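Local coordinates for GGDEF family protein (Vibrio cholerae, PDB 5GZS) that is the periplasmic portion of the diguanylate cyclase CdgH, binds arginine, and probably serves as the sensory input to the enzyme's signalling activity, at residues A[344-349]-A[408-412]. Numbering follows the deposited sequence.
Sequences FFEELL and FYQYD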
# COMPACT_ATOMS: atom_id res chain seq x y z
N PHE A 344 -3.71 -23.72 2.40
CA PHE A 344 -4.27 -22.39 2.52
C PHE A 344 -4.79 -21.81 1.19
O PHE A 344 -5.79 -21.08 1.19
CB PHE A 344 -3.24 -21.43 3.09
CG PHE A 344 -3.53 -19.99 2.79
CD1 PHE A 344 -4.63 -19.36 3.38
CD2 PHE A 344 -2.72 -19.27 1.93
CE1 PHE A 344 -4.91 -18.02 3.11
CE2 PHE A 344 -2.99 -17.93 1.66
CZ PHE A 344 -4.09 -17.30 2.25
N PHE A 345 -4.13 -22.10 0.06
CA PHE A 345 -4.57 -21.47 -1.20
C PHE A 345 -5.90 -22.08 -1.61
O PHE A 345 -6.71 -21.42 -2.26
CB PHE A 345 -3.52 -21.62 -2.32
CG PHE A 345 -2.27 -20.80 -2.10
CD1 PHE A 345 -2.33 -19.55 -1.49
CD2 PHE A 345 -1.02 -21.29 -2.47
CE1 PHE A 345 -1.18 -18.81 -1.28
CE2 PHE A 345 0.14 -20.54 -2.25
CZ PHE A 345 0.06 -19.30 -1.66
N GLU A 346 -6.17 -23.32 -1.20
CA GLU A 346 -7.44 -23.93 -1.58
C GLU A 346 -8.56 -23.17 -0.88
O GLU A 346 -9.58 -22.83 -1.49
CB GLU A 346 -7.47 -25.40 -1.23
CG GLU A 346 -8.77 -26.12 -1.60
CD GLU A 346 -8.75 -27.59 -1.18
OE1 GLU A 346 -8.03 -27.90 -0.20
OE2 GLU A 346 -9.40 -28.42 -1.84
N GLU A 347 -8.34 -22.88 0.38
CA GLU A 347 -9.30 -22.12 1.13
C GLU A 347 -9.48 -20.76 0.48
O GLU A 347 -10.61 -20.33 0.24
CB GLU A 347 -8.84 -22.02 2.57
CG GLU A 347 -9.47 -20.95 3.44
CD GLU A 347 -8.91 -21.04 4.85
OE1 GLU A 347 -8.81 -20.00 5.53
OE2 GLU A 347 -8.56 -22.17 5.27
N LEU A 348 -8.37 -20.11 0.15
CA LEU A 348 -8.42 -18.76 -0.41
C LEU A 348 -9.31 -18.71 -1.64
O LEU A 348 -10.17 -17.83 -1.77
CB LEU A 348 -7.01 -18.27 -0.77
CG LEU A 348 -6.92 -16.90 -1.46
CD1 LEU A 348 -7.79 -15.85 -0.74
CD2 LEU A 348 -5.45 -16.43 -1.49
N LEU A 349 -9.12 -19.66 -2.54
CA LEU A 349 -9.86 -19.64 -3.78
C LEU A 349 -11.31 -19.95 -3.51
O LEU A 349 -12.20 -19.40 -4.16
CB LEU A 349 -9.25 -20.60 -4.79
CG LEU A 349 -7.92 -20.09 -5.35
CD1 LEU A 349 -7.65 -20.77 -6.67
CD2 LEU A 349 -7.94 -18.60 -5.53
N PHE A 408 -2.60 -11.32 -6.66
CA PHE A 408 -4.04 -11.22 -6.52
C PHE A 408 -4.46 -11.26 -5.07
O PHE A 408 -5.64 -11.12 -4.78
CB PHE A 408 -4.72 -12.35 -7.29
CG PHE A 408 -4.44 -13.72 -6.74
CD1 PHE A 408 -3.28 -14.40 -7.09
CD2 PHE A 408 -5.33 -14.32 -5.88
CE1 PHE A 408 -3.01 -15.65 -6.60
CE2 PHE A 408 -5.08 -15.58 -5.37
CZ PHE A 408 -3.91 -16.25 -5.73
N TYR A 409 -3.50 -11.46 -4.16
CA TYR A 409 -3.78 -11.44 -2.71
C TYR A 409 -2.53 -11.34 -1.82
O TYR A 409 -1.50 -11.96 -2.08
CB TYR A 409 -4.56 -12.69 -2.31
CG TYR A 409 -5.29 -12.55 -0.99
CD1 TYR A 409 -6.58 -12.04 -0.95
CD2 TYR A 409 -4.69 -12.94 0.21
CE1 TYR A 409 -7.26 -11.91 0.26
CE2 TYR A 409 -5.36 -12.81 1.43
CZ TYR A 409 -6.65 -12.30 1.44
OH TYR A 409 -7.35 -12.15 2.63
N GLN A 410 -2.64 -10.54 -0.76
CA GLN A 410 -1.61 -10.49 0.26
C GLN A 410 -2.13 -11.07 1.58
O GLN A 410 -3.10 -10.57 2.16
CB GLN A 410 -1.14 -9.05 0.46
CG GLN A 410 -0.01 -8.95 1.48
CD GLN A 410 0.60 -7.57 1.56
OE1 GLN A 410 1.26 -7.10 0.62
NE2 GLN A 410 0.37 -6.89 2.69
N TYR A 411 -1.48 -12.13 2.07
CA TYR A 411 -1.89 -12.75 3.33
C TYR A 411 -0.81 -12.66 4.42
O TYR A 411 0.20 -11.96 4.27
CB TYR A 411 -2.31 -14.21 3.09
CG TYR A 411 -1.25 -15.15 2.55
CD1 TYR A 411 -0.93 -15.16 1.21
CD2 TYR A 411 -0.60 -16.06 3.39
CE1 TYR A 411 0.03 -16.04 0.71
CE2 TYR A 411 0.36 -16.93 2.89
CZ TYR A 411 0.67 -16.92 1.55
OH TYR A 411 1.61 -17.76 1.04
N ASP A 412 -1.03 -13.36 5.53
CA ASP A 412 -0.20 -13.18 6.71
C ASP A 412 0.56 -14.41 7.17
O ASP A 412 0.05 -15.53 7.16
CB ASP A 412 -1.07 -12.68 7.87
CG ASP A 412 -1.59 -11.28 7.63
OD1 ASP A 412 -0.77 -10.38 7.35
OD2 ASP A 412 -2.83 -11.08 7.69
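An aromatic cluster of F344, F345 and Y411 joins the first turn of helix 344-352 to the loop just past strand 399-410. CE2 of F344 sits over the centre of one face of the Y411 ring, 3.4 Å from Y411 CG, and the ring planes are inclined at 43°. F345 meets the same tyrosine further out along its ring, with F345 CE1 3.6 Å from Y411 CE1 and the planes at 87°. With chi1 at 62°, Y411 CG lies between N and the carbonyl carbon, carrying the ring to the helix start. Helix and strand pack in one lobe built on a mixed five-stranded sheet, consistent with the second family 3 solute-binding-protein-like module; V380 of the central strand 378-382 touches F345, L349 and F408. One turn along the helix, L348 uses both methyls: CD1 makes a CH-pi contact over one face of the Y409 ring, 4.0 Å from its centroid, while CD2 bridges two aromatics, 3.9 Å from Y409 CG and 4.0 Å from F408 CE2. L349 CD2 approaches that same F408 CE2 at 4.2 Å. No hydrogen bond links the segments; backbone hydrogen bonds to A313 of strand 312-318 hold F408 and Y409 against the sheet.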